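Local coordinates for protein pyruvate kinase (PDB 3QTG) that catalyses the last step of glycolysis, interconverting phosphoenolpyruvate plus ADP and pyruvate plus ATP, and assembles as a homotetramer, at residues N376-G384 with A425-L435. Numbering follows the deposited sequence.
Sequences NILVFSMSG and AENYEEGLEKL. With SO4 (sulfate ion), chain C.
F380, the last residue of strand 376-380, lays one face of its ring against the backbone of G431 on helix 428-439. The G431 CA stands 3.5 Å from the ring centroid and almost on the ring normal, a CH-pi contact made possible because no side chain intervenes. With CG anti to the backbone N (chi1 -155°), the F380 ring is carried across to the helix, where its CZ meets A425 CB at 3.7 Å and its edge faces Y428 CD2. Further back along the strand, L435 reaches in with CD2, which packs 3.7 Å from L378 CB and also lies against the V379 backbone.

Just past the C-terminal end of the strand, M382 bends at chi2 (-49°) and crosses the Y428 ring. Its CG sits 3.5 Å from Y428 CZ, while SD stands above the ring face at 4.8 Å from the centroid, a rather distant Met-aromatic contact. The turn wraps a sulfate, probably picked up from the crystallisation solution: M382 N gives a 2.6 Å hydrogen bond to O1, S383 N binds O2, and S381 OG donates to O3. Y428 OH also donates to O1, although its position is less certain. T385 N and L386 N also bond the anion, making an anion site at the N-terminus of helix 385-391, whose dipole would probably favour the charge; in some relatives the equivalent loop holds a phosphate of the sugar-phosphate effector.

N427 caps the other helix, its OD1 accepting from E430 N at 2.8 Å; E430 OE2 takes the E426 N-H.

In the C-terminal alpha/beta domain, strand 376-380 runs between parallel strands 399-403 and 444-448. Helix 428-439 covers the sheet face bearing L378 and F380, while helix 385-391 packs against V379 from the other face.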
loop_
_atom_site.group_PDB
_atom_site.type_symbol
_atom_site.label_atom_id
_atom_site.label_comp_id
_atom_site.label_asym_id
_atom_site.label_seq_id
_atom_site.Cartn_x
_atom_site.Cartn_y
_atom_site.Cartn_z
ATOM N N ASN A 376 -0.765 -17.802 19.410
ATOM C CA ASN A 376 -0.263 -19.045 18.825
ATOM C C ASN A 376 -1.331 -19.764 18.022
ATOM O O ASN A 376 -2.519 -19.739 18.375
ATOM C CB ASN A 376 0.364 -19.985 19.871
ATOM C CG ASN A 376 1.785 -19.551 20.262
ATOM O OD1 ASN A 376 2.809 -20.008 19.690
ATOM N ND2 ASN A 376 1.852 -18.618 21.198
ATOM N N ILE A 377 -0.892 -20.388 16.932
ATOM C CA ILE A 377 -1.762 -21.196 16.095
ATOM C C ILE A 377 -1.676 -22.645 16.483
ATOM O O ILE A 377 -0.576 -23.197 16.659
ATOM C CB ILE A 377 -1.455 -21.026 14.586
ATOM C CG1 ILE A 377 -1.519 -19.544 14.214
ATOM C CG2 ILE A 377 -2.389 -21.938 13.716
ATOM C CD1 ILE A 377 -1.102 -19.201 12.747
ATOM N N LEU A 378 -2.858 -23.251 16.607
ATOM C CA LEU A 378 -3.015 -24.672 16.858
ATOM C C LEU A 378 -3.793 -25.251 15.690
ATOM O O LEU A 378 -4.767 -24.657 15.264
ATOM C CB LEU A 378 -3.804 -24.897 18.161
ATOM C CG LEU A 378 -3.167 -24.715 19.539
ATOM C CD1 LEU A 378 -2.519 -23.343 19.718
ATOM C CD2 LEU A 378 -4.254 -24.925 20.617
ATOM N N VAL A 379 -3.365 -26.391 15.161
ATOM C CA VAL A 379 -4.047 -27.033 14.028
ATOM C C VAL A 379 -4.263 -28.497 14.329
ATOM O O VAL A 379 -3.316 -29.189 14.738
ATOM C CB VAL A 379 -3.193 -27.021 12.707
ATOM C CG1 VAL A 379 -4.040 -27.423 11.495
ATOM C CG2 VAL A 379 -2.540 -25.693 12.474
ATOM N N PHE A 380 -5.481 -28.986 14.095
ATOM C CA PHE A 380 -5.702 -30.421 14.016
ATOM C C PHE A 380 -5.785 -30.877 12.558
ATOM O O PHE A 380 -6.608 -30.411 11.762
ATOM C CB PHE A 380 -6.877 -30.937 14.865
ATOM C CG PHE A 380 -6.731 -32.399 15.244
ATOM C CD1 PHE A 380 -5.971 -32.772 16.350
ATOM C CD2 PHE A 380 -7.310 -33.397 14.471
ATOM C CE1 PHE A 380 -5.815 -34.122 16.698
ATOM C CE2 PHE A 380 -7.138 -34.755 14.798
ATOM C CZ PHE A 380 -6.387 -35.109 15.914
ATOM N N SER A 381 -4.885 -31.792 12.222
ATOM C CA SER A 381 -4.610 -32.124 10.845
ATOM C C SER A 381 -4.485 -33.635 10.710
ATOM O O SER A 381 -3.685 -34.249 11.408
ATOM C CB SER A 381 -3.315 -31.423 10.424
ATOM O OG SER A 381 -3.156 -31.416 9.023
ATOM N N MET A 382 -5.297 -34.221 9.833
ATOM C CA MET A 382 -5.296 -35.668 9.587
ATOM C C MET A 382 -4.077 -36.124 8.776
ATOM O O MET A 382 -3.402 -37.078 9.158
ATOM C CB MET A 382 -6.585 -36.106 8.880
ATOM C CG MET A 382 -7.850 -35.979 9.723
ATOM S SD MET A 382 -7.720 -36.703 11.373
ATOM C CE MET A 382 -9.449 -36.889 11.847
ATOM N N SER A 383 -3.810 -35.439 7.667
ATOM C CA SER A 383 -2.735 -35.812 6.755
ATOM C C SER A 383 -1.587 -34.810 6.709
ATOM O O SER A 383 -0.637 -35.001 5.959
ATOM C CB SER A 383 -3.297 -35.992 5.336
ATOM O OG SER A 383 -4.294 -37.010 5.325
ATOM N N GLY A 384 -1.686 -33.728 7.482
ATOM C CA GLY A 384 -0.698 -32.645 7.417
ATOM C C GLY A 384 -1.009 -31.504 6.455
ATOM O O GLY A 384 -0.260 -30.543 6.399
ATOM N N ALA A 425 -7.545 -39.405 18.091
ATOM C CA ALA A 425 -8.861 -38.739 18.146
ATOM C C ALA A 425 -9.816 -39.339 17.124
ATOM O O ALA A 425 -9.381 -39.839 16.077
ATOM C CB ALA A 425 -8.725 -37.229 17.922
ATOM N N GLU A 426 -11.116 -39.275 17.419
ATOM C CA GLU A 426 -12.117 -39.975 16.609
ATOM C C GLU A 426 -12.528 -39.147 15.407
ATOM O O GLU A 426 -12.937 -39.682 14.372
ATOM C CB GLU A 426 -13.343 -40.353 17.459
ATOM C CG GLU A 426 -14.053 -41.667 17.029
ATOM C CD GLU A 426 -13.085 -42.751 16.523
ATOM O OE1 GLU A 426 -12.328 -43.321 17.349
ATOM O OE2 GLU A 426 -13.079 -43.026 15.295
ATOM N N ASN A 427 -12.388 -37.832 15.556
ATOM C CA ASN A 427 -12.825 -36.873 14.564
ATOM C C ASN A 427 -12.129 -35.544 14.843
ATOM O O ASN A 427 -11.419 -35.405 15.848
ATOM C CB ASN A 427 -14.353 -36.726 14.621
ATOM C CG ASN A 427 -14.857 -36.364 16.015
ATOM O OD1 ASN A 427 -14.376 -35.421 16.634
ATOM N ND2 ASN A 427 -15.840 -37.108 16.506
ATOM N N TYR A 428 -12.356 -34.571 13.967
ATOM C CA TYR A 428 -11.678 -33.291 14.028
ATOM C C TYR A 428 -12.002 -32.546 15.304
ATOM O O TYR A 428 -11.089 -32.073 15.981
ATOM C CB TYR A 428 -12.082 -32.432 12.849
ATOM C CG TYR A 428 -11.285 -32.690 11.605
ATOM C CD1 TYR A 428 -11.895 -33.215 10.476
ATOM C CD2 TYR A 428 -9.916 -32.413 11.555
ATOM C CE1 TYR A 428 -11.171 -33.449 9.319
ATOM C CE2 TYR A 428 -9.179 -32.640 10.394
ATOM C CZ TYR A 428 -9.820 -33.153 9.284
ATOM O OH TYR A 428 -9.122 -33.404 8.139
ATOM N N GLU A 429 -13.297 -32.467 15.626
ATOM C CA GLU A 429 -13.770 -31.707 16.771
ATOM C C GLU A 429 -13.186 -32.224 18.083
ATOM O O GLU A 429 -12.762 -31.434 18.914
ATOM C CB GLU A 429 -15.310 -31.596 16.803
ATOM C CG GLU A 429 -15.823 -30.283 17.455
ATOM C CD GLU A 429 -15.670 -29.030 16.559
ATOM O OE1 GLU A 429 -16.258 -29.015 15.456
ATOM O OE2 GLU A 429 -14.972 -28.051 16.955
ATOM N N GLU A 430 -13.119 -33.545 18.244
ATOM C CA GLU A 430 -12.509 -34.153 19.433
ATOM C C GLU A 430 -10.981 -33.921 19.448
ATOM O O GLU A 430 -10.394 -33.591 20.488
ATOM C CB GLU A 430 -12.879 -35.643 19.505
ATOM C CG GLU A 430 -12.008 -36.514 20.415
ATOM C CD GLU A 430 -12.382 -38.003 20.364
ATOM O OE1 GLU A 430 -13.583 -38.324 20.572
ATOM O OE2 GLU A 430 -11.483 -38.849 20.130
ATOM N N GLY A 431 -10.353 -34.062 18.281
ATOM C CA GLY A 431 -8.941 -33.768 18.140
ATOM C C GLY A 431 -8.580 -32.351 18.537
ATOM O O GLY A 431 -7.655 -32.136 19.323
ATOM N N LEU A 432 -9.321 -31.379 18.005
ATOM C CA LEU A 432 -9.057 -29.965 18.321
ATOM C C LEU A 432 -9.227 -29.652 19.813
ATOM O O LEU A 432 -8.450 -28.885 20.380
ATOM C CB LEU A 432 -9.898 -29.018 17.451
ATOM C CG LEU A 432 -9.387 -27.565 17.402
ATOM C CD1 LEU A 432 -7.989 -27.446 16.737
ATOM C CD2 LEU A 432 -10.399 -26.631 16.723
ATOM N N GLU A 433 -10.234 -30.241 20.451
ATOM C CA GLU A 433 -10.467 -29.961 21.864
ATOM C C GLU A 433 -9.378 -30.567 22.758
ATOM O O GLU A 433 -8.972 -29.925 23.716
ATOM C CB GLU A 433 -11.895 -30.321 22.309
ATOM C CG GLU A 433 -13.023 -29.591 21.522
ATOM C CD GLU A 433 -12.968 -28.027 21.567
ATOM O OE1 GLU A 433 -12.866 -27.438 22.677
ATOM O OE2 GLU A 433 -13.047 -27.390 20.477
ATOM N N LYS A 434 -8.877 -31.761 22.423
ATOM C CA LYS A 434 -7.673 -32.316 23.076
ATOM C C LYS A 434 -6.423 -31.456 22.897
ATOM O O LYS A 434 -5.637 -31.289 23.832
ATOM C CB LYS A 434 -7.352 -33.720 22.566
ATOM C CG LYS A 434 -8.357 -34.785 22.933
ATOM C CD LYS A 434 -8.028 -36.050 22.159
ATOM C CE LYS A 434 -9.082 -37.130 22.340
ATOM N NZ LYS A 434 -8.950 -37.801 23.660
ATOM N N LEU A 435 -6.222 -30.938 21.683
ATOM C CA LEU A 435 -5.121 -30.002 21.415
ATOM C C LEU A 435 -5.276 -28.677 22.179
ATOM O O LEU A 435 -4.304 -28.158 22.703
ATOM C CB LEU A 435 -4.946 -29.763 19.901
ATOM C CG LEU A 435 -3.781 -28.891 19.384
ATOM C CD1 LEU A 435 -2.408 -29.527 19.662
ATOM C CD2 LEU A 435 -3.949 -28.613 17.886
HETATM S S SO4 C . -5.823 -32.173 6.925
HETATM O O1 SO4 C . -6.534 -32.760 8.039
HETATM O O2 SO4 C . -4.858 -33.159 6.421
HETATM O O3 SO4 C . -5.100 -30.974 7.348
HETATM O O4 SO4 C . -6.715 -31.788 5.831
#